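Local coordinates for chorismate mutase (Corynebacterium glutamicum, PDB 5HUB), which probably catalyses the pericyclic rearrangement of chorismate to prephenate, a step of the shikimate pathway, as other chorismate mutases of the type II family do, at residues R53-H56 / T57-A61; A78-L81 / L82-R86. All blocks are in the same frame, centred on the assembly; numbering follows the deposited sequence.

Contact 1. Residues R53-H56 / T57-A61; sequences RLVH and TREVA
The imidazole of His56 and the side chain of Val60, one helical turn further on, meet in a CH-pi contact on this part of helix 49-70. Methyl CG2 of Val60 sits over one face of the ring, 3.9 Å from its centroid and displaced toward the rim, where NE2 is its nearest ring atom at 3.6 Å. A chi1 of 173° places CG of His56 opposite the backbone N and beside the carbonyl carbon, which carries the ring along the helix toward Val60.

Arg58 and Glu59 both lean back on Val55 but use different branches of it. The Arg58 chain, bent at chi3 (-52°), folds its guanidinium back over the preceding turn, with CA of Val55 over the centre of one face; NH2 then comes within 3.6 Å of CG2 of Val55. On the other branch, OE2 of Glu59 lies 3.7 Å from CG1 of Val55, while the chain, extended beyond CG, carries OE2 to a salt bridge with Arg86. Arg18 of the second subunit comes close to NH2 of Arg58; two arginines gathered from both chains are consistent with the anion-binding active site of this family.

Four backbone bonds run underneath, from the amides of Thr57, Arg58, Glu59 and Val60 to the carbonyls of Arg53, Leu54, Val55 and His56. Beside the first of them, OG1 of Thr57 stands 3.0 Å from O of Arg53.

Repeated i to i+4 bonding is the signature of a regular alpha-helix, here helix 49-70, whose Arg58 side probably faces the active site of the AroQ-type dimer.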
ATOM      1  N   ARG A  53      -6.730  23.740  -6.840  0.50 14.59           N
ATOM      2  CA  ARG A  53      -5.431  24.099  -6.336  0.50 13.75           C
ATOM      3  C   ARG A  53      -5.186  23.617  -4.855  0.50 13.76           C
ATOM      4  O   ARG A  53      -4.082  23.125  -4.526  0.50 15.24           O
ATOM      5  CB  ARG A  53      -5.305  25.596  -6.558  0.50 13.22           C
ATOM      6  CG  ARG A  53      -4.127  26.189  -5.905  0.50 12.70           C
ATOM      7  CD  ARG A  53      -4.229  27.704  -6.094  0.50 14.69           C
ATOM      8  NE  ARG A  53      -3.110  28.353  -5.504  0.50 16.39           N
ATOM      9  CZ  ARG A  53      -2.915  29.643  -5.444  0.50 15.47           C
ATOM     10  NH1 ARG A  53      -1.834  30.073  -4.861  0.50 16.70           N
ATOM     11  NH2 ARG A  53      -3.821  30.502  -5.898  0.50 15.95           N
ATOM     12  N   LEU A  54      -6.199  23.709  -3.989  1.00 14.09           N
ATOM     13  CA  LEU A  54      -6.137  23.240  -2.647  1.00 15.10           C
ATOM     14  C   LEU A  54      -5.941  21.692  -2.617  1.00 14.52           C
ATOM     15  O   LEU A  54      -5.169  21.179  -1.837  1.00 16.24           O
ATOM     16  CB  LEU A  54      -7.407  23.637  -1.904  1.00 16.48           C
ATOM     17  CG  LEU A  54      -7.659  25.147  -1.687  1.00 20.11           C
ATOM     18  CD1 LEU A  54      -9.052  25.421  -1.144  1.00 22.30           C
ATOM     19  CD2 LEU A  54      -6.630  25.643  -0.716  1.00 25.34           C
ATOM     20  N   VAL A  55      -6.657  20.988  -3.457  1.00 13.54           N
ATOM     21  CA  VAL A  55      -6.546  19.565  -3.572  1.00 13.22           C
ATOM     22  C   VAL A  55      -5.157  19.189  -4.024  1.00 13.28           C
ATOM     23  O   VAL A  55      -4.540  18.244  -3.485  1.00 14.67           O
ATOM     24  CB  VAL A  55      -7.618  18.981  -4.504  1.00 15.50           C
ATOM     25  CG1 VAL A  55      -7.367  17.540  -4.801  1.00 15.75           C
ATOM     26  CG2 VAL A  55      -8.994  19.164  -3.885  1.00 18.22           C
ATOM     27  N   HIS A  56      -4.628  19.873  -5.006  1.00 12.54           N
ATOM     28  CA  HIS A  56      -3.287  19.556  -5.509  1.00 12.93           C
ATOM     29  C   HIS A  56      -2.276  19.693  -4.428  1.00 12.83           C
ATOM     30  O   HIS A  56      -1.385  18.811  -4.251  1.00 13.76           O
ATOM     31  CB  HIS A  56      -2.932  20.443  -6.709  1.00 14.20           C
ATOM     32  CG  HIS A  56      -1.547  20.294  -7.172  1.00 15.07           C
ATOM     33  ND1 HIS A  56      -1.150  19.205  -7.910  1.00 17.45           N
ATOM     34  CD2 HIS A  56      -0.437  21.023  -6.943  1.00 17.99           C
ATOM     35  CE1 HIS A  56       0.141  19.302  -8.154  1.00 19.37           C
ATOM     36  NE2 HIS A  56       0.601  20.397  -7.578  1.00 20.67           N
ATOM     37  N   THR A  57      -2.355  20.766  -3.639  1.00 13.02           N
ATOM     38  CA  THR A  57      -1.409  20.974  -2.554  1.00 12.67           C
ATOM     39  C   THR A  57      -1.510  19.836  -1.515  1.00 12.81           C
ATOM     40  O   THR A  57      -0.455  19.374  -1.029  1.00 14.22           O
ATOM     41  CB  THR A  57      -1.632  22.396  -1.918  1.00 14.67           C
ATOM     42  OG1 THR A  57      -1.540  23.361  -2.952  1.00 16.62           O
ATOM     43  CG2 THR A  57      -0.655  22.694  -0.858  1.00 15.85           C
ATOM     44  N   ARG A  58      -2.707  19.380  -1.221  1.00 12.88           N
ATOM     45  CA  ARG A  58      -2.843  18.248  -0.317  1.00 13.59           C
ATOM     46  C   ARG A  58      -2.237  16.969  -0.943  1.00 13.62           C
ATOM     47  O   ARG A  58      -1.660  16.164  -0.194  1.00 15.82           O
ATOM     48  CB  ARG A  58      -4.304  17.983  -0.004  1.00 14.79           C
ATOM     49  CG  ARG A  58      -4.920  19.006   0.931  1.00 17.52           C
ATOM     50  CD  ARG A  58      -6.158  18.501   1.683  1.00 26.33           C
ATOM     51  NE  ARG A  58      -7.154  17.924   0.812  1.00 26.40           N
ATOM     52  CZ  ARG A  58      -8.218  18.522   0.312  1.00 23.03           C
ATOM     53  NH1 ARG A  58      -8.485  19.777   0.624  1.00 33.23           N
ATOM     54  NH2 ARG A  58      -9.028  17.851  -0.501  1.00 28.04           N
ATOM     55  N   GLU A  59      -2.417  16.740  -2.224  1.00 13.54           N
ATOM     56  CA  GLU A  59      -1.898  15.517  -2.874  1.00 13.84           C
ATOM     57  C   GLU A  59      -0.410  15.575  -2.855  1.00 13.84           C
ATOM     58  O   GLU A  59       0.220  14.506  -2.621  1.00 14.95           O
ATOM     59  CB  GLU A  59      -2.473  15.423  -4.272  1.00 14.83           C
ATOM     60  CG  GLU A  59      -3.957  15.083  -4.370  1.00 15.14           C
ATOM     61  CD  GLU A  59      -4.501  15.000  -5.807  1.00 16.80           C
ATOM     62  OE1 GLU A  59      -3.808  15.418  -6.731  1.00 25.40           O
ATOM     63  OE2 GLU A  59      -5.610  14.488  -5.967  1.00 20.58           O
ATOM     64  N   VAL A  60       0.229  16.707  -3.088  1.00 13.58           N
ATOM     65  CA  VAL A  60       1.676  16.797  -2.998  1.00 14.25           C
ATOM     66  C   VAL A  60       2.194  16.473  -1.620  1.00 14.51           C
ATOM     67  O   VAL A  60       3.218  15.779  -1.483  1.00 15.43           O
ATOM     68  CB  VAL A  60       2.152  18.184  -3.486  1.00 16.51           C
ATOM     69  CG1 VAL A  60       3.645  18.346  -3.173  1.00 17.55           C
ATOM     70  CG2 VAL A  60       1.874  18.299  -4.977  1.00 19.25           C
ATOM     71  N   ALA A  61       1.528  16.926  -0.563  1.00 14.52           N
ATOM     72  CA  ALA A  61       1.943  16.577   0.791  1.00 14.23           C
ATOM     73  C   ALA A  61       1.929  15.051   0.990  1.00 14.78           C
ATOM     74  O   ALA A  61       2.785  14.517   1.691  1.00 16.30           O
ATOM     75  CB  ALA A  61       0.988  17.201   1.786  1.00 15.89           C
TER

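Contact 2. Residues A78-L81 / L82-R86; sequences AGIL and LRMGR
A local, partly buried contact along the last turns of helix 74-84, the final helix of the modelled chain, brings Ile80 against Arg83 and Met84. The two branches of Ile80 divide the work: CG2 lies 3.8 Å from SD of Met84, the two side chains running alongside each other, while CG1 meets NH1 of Arg83 at 3.5 Å. A bend at chi3 (-66°) folds the arginine back, and one face of its guanidinium lies over O of Gly79 and CA of Ile80. NE of Arg83 is salt-bridged to Glu73 of the second subunit, which probably helps to hold the group there.

On another side of the helix CG of Leu82 packs 3.3 Å from O of Ala78, the carbonyl that accepts the Leu82 amide. The next two amides, of Arg83 and Met84, bond to Gly79 and Ile80 in nearly straight lines, close to 170°. The bond from Gly85 N to Leu81 O, 3.0 Å long, is more bent, at 137°.

Met84 packs on helix 11-42, Ala78 and Leu82 on helix 49-70, and Leu81 on both. Such a short amphipathic third helix, wedged between its neighbours and the partner subunit, belongs to the intertwined all-helical dimer of the AroQ class of chorismate mutases.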
ATOM      1  N   ALA A  78       1.592   6.304  -3.179  1.00 15.75           N
ATOM      2  CA  ALA A  78       0.654   7.397  -2.985  1.00 14.98           C
ATOM      3  C   ALA A  78      -0.272   7.584  -4.223  1.00 15.80           C
ATOM      4  O   ALA A  78      -1.476   7.772  -4.078  1.00 16.49           O
ATOM      5  CB  ALA A  78       1.407   8.713  -2.686  1.00 16.18           C
ATOM      6  N   GLY A  79       0.319   7.484  -5.423  1.00 16.86           N
ATOM      7  CA  GLY A  79      -0.414   7.604  -6.677  1.00 18.64           C
ATOM      8  C   GLY A  79      -1.520   6.584  -6.855  1.00 18.19           C
ATOM      9  O   GLY A  79      -2.623   6.876  -7.249  1.00 19.71           O
ATOM     10  N   ILE A  80      -1.231   5.336  -6.462  1.00 16.14           N
ATOM     11  CA  ILE A  80      -2.265   4.337  -6.427  1.00 15.91           C
ATOM     12  C   ILE A  80      -3.430   4.720  -5.516  1.00 14.89           C
ATOM     13  O   ILE A  80      -4.601   4.602  -5.888  1.00 17.10           O
ATOM     14  CB  ILE A  80      -1.673   2.941  -6.005  1.00 16.01           C
ATOM     15  CG1 ILE A  80      -0.816   2.418  -7.139  1.00 18.02           C
ATOM     16  CG2 ILE A  80      -2.796   1.952  -5.758  1.00 17.43           C
ATOM     17  CD1 ILE A  80       0.014   1.172  -6.733  1.00 19.93           C
ATOM     18  N   LEU A  81      -3.104   5.112  -4.305  1.00 14.62           N
ATOM     19  CA  LEU A  81      -4.121   5.397  -3.310  1.00 14.93           C
ATOM     20  C   LEU A  81      -4.980   6.598  -3.786  1.00 15.08           C
ATOM     21  O   LEU A  81      -6.179   6.620  -3.628  1.00 15.94           O
ATOM     22  CB  LEU A  81      -3.486   5.675  -1.976  1.00 15.20           C
ATOM     23  CG  LEU A  81      -2.728   4.513  -1.361  1.00 15.12           C
ATOM     24  CD1 LEU A  81      -2.091   4.924  -0.047  1.00 15.52           C
ATOM     25  CD2 LEU A  81      -3.599   3.289  -1.231  1.00 15.57           C
ATOM     26  N   LEU A  82      -4.320   7.630  -4.335  1.00 15.92           N
ATOM     27  CA  LEU A  82      -5.034   8.798  -4.868  1.00 16.76           C
ATOM     28  C   LEU A  82      -5.928   8.422  -6.010  1.00 17.76           C
ATOM     29  O   LEU A  82      -7.086   8.894  -6.052  1.00 21.38           O
ATOM     30  CB  LEU A  82      -4.043   9.879  -5.255  1.00 17.54           C
ATOM     31  CG  LEU A  82      -3.275  10.503  -4.091  1.00 18.55           C
ATOM     32  CD1 LEU A  82      -2.258  11.514  -4.618  1.00 19.90           C
ATOM     33  CD2 LEU A  82      -4.233  11.205  -3.099  1.00 19.46           C
ATOM     34  N   ARG A  83      -5.464   7.619  -6.962  1.00 19.38           N
ATOM     35  CA  ARG A  83      -6.354   7.140  -8.054  1.00 20.59           C
ATOM     36  C   ARG A  83      -7.541   6.347  -7.543  1.00 19.35           C
ATOM     37  O   ARG A  83      -8.683   6.597  -7.913  1.00 23.82           O
ATOM     38  CB  ARG A  83      -5.622   6.293  -9.088  1.00 22.11           C
ATOM     39  CG  ARG A  83      -4.648   7.018  -9.991  1.00 25.13           C
ATOM     40  CD  ARG A  83      -4.253   6.136 -11.189  1.00 25.65           C
ATOM     41  NE  ARG A  83      -3.499   4.939 -10.842  1.00 25.82           N
ATOM     42  CZ  ARG A  83      -2.182   4.901 -10.586  1.00 25.71           C
ATOM     43  NH1 ARG A  83      -1.655   3.768 -10.269  1.00 26.92           N
ATOM     44  NH2 ARG A  83      -1.405   5.997 -10.576  1.00 31.17           N
ATOM     45  N   MET A  84      -7.287   5.428  -6.633  1.00 18.64           N
ATOM     46  CA  MET A  84      -8.369   4.664  -6.053  1.00 18.66           C
ATOM     47  C   MET A  84      -9.427   5.508  -5.334  1.00 19.26           C
ATOM     48  O   MET A  84     -10.634   5.192  -5.365  1.00 22.60           O
ATOM     49  CB  MET A  84      -7.809   3.662  -5.074  1.00 16.50           C
ATOM     50  CG  MET A  84      -7.048   2.509  -5.727  1.00 16.92           C
ATOM     51  SD  MET A  84      -6.366   1.331  -4.552  1.00 20.00           S
ATOM     52  CE  MET A  84      -7.873   0.497  -4.100  1.00 17.81           C
ATOM     53  N   GLY A  85      -8.965   6.572  -4.684  1.00 18.71           N
ATOM     54  CA  GLY A  85      -9.827   7.394  -3.830  1.00 19.89           C
ATOM     55  C   GLY A  85     -10.702   8.348  -4.587  1.00 22.20           C
ATOM     56  O   GLY A  85     -11.457   9.051  -3.933  1.00 27.24           O
ATOM     57  N   ARG A  86     -10.605   8.419  -5.918  1.00 22.99           N
ATOM     58  CA  ARG A  86     -11.524   9.260  -6.715  1.00 28.16           C
ATOM     59  C   ARG A  86     -12.762   8.454  -7.067  1.00 38.02           C
ATOM     60  O   ARG A  86     -12.673   7.424  -7.749  1.00 54.69           O
ATOM     61  CB  ARG A  86     -10.804   9.718  -7.973  1.00 29.90           C
ATOM     62  CG  ARG A  86      -9.610  10.605  -7.634  1.00 30.75           C
ATOM     63  CD  ARG A  86      -9.093  11.513  -8.739  1.00 34.18           C
ATOM     64  NE  ARG A  86      -7.850  12.154  -8.258  1.00 31.62           N
ATOM     65  CZ  ARG A  86      -6.597  11.761  -8.518  1.00 28.42           C
ATOM     66  NH1 ARG A  86      -6.337  10.676  -9.277  1.00 32.96           N
ATOM     67  NH2 ARG A  86      -5.584  12.393  -7.949  1.00 26.96           N
TER

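Neither contact closes a long loop: each spans adjacent turns of a single helix, and they follow in series without nesting or crossing. From the N terminus the chain runs through helix 11-42, then enters helix 49-70, where contact 1 lies; a short connection leads to helix 74-84, and contact 2 takes in its last turns and runs on to Arg86, where the model ends. The chain has by then doubled back, leaving the two centres about 13 Å apart. Glu59 joins them twice: its OE2 is 2.9 Å from NH2 of Arg86 in a salt bridge, and its CB packs on CD1 of Leu82. The second and third helices are thereby tied together near the C terminus.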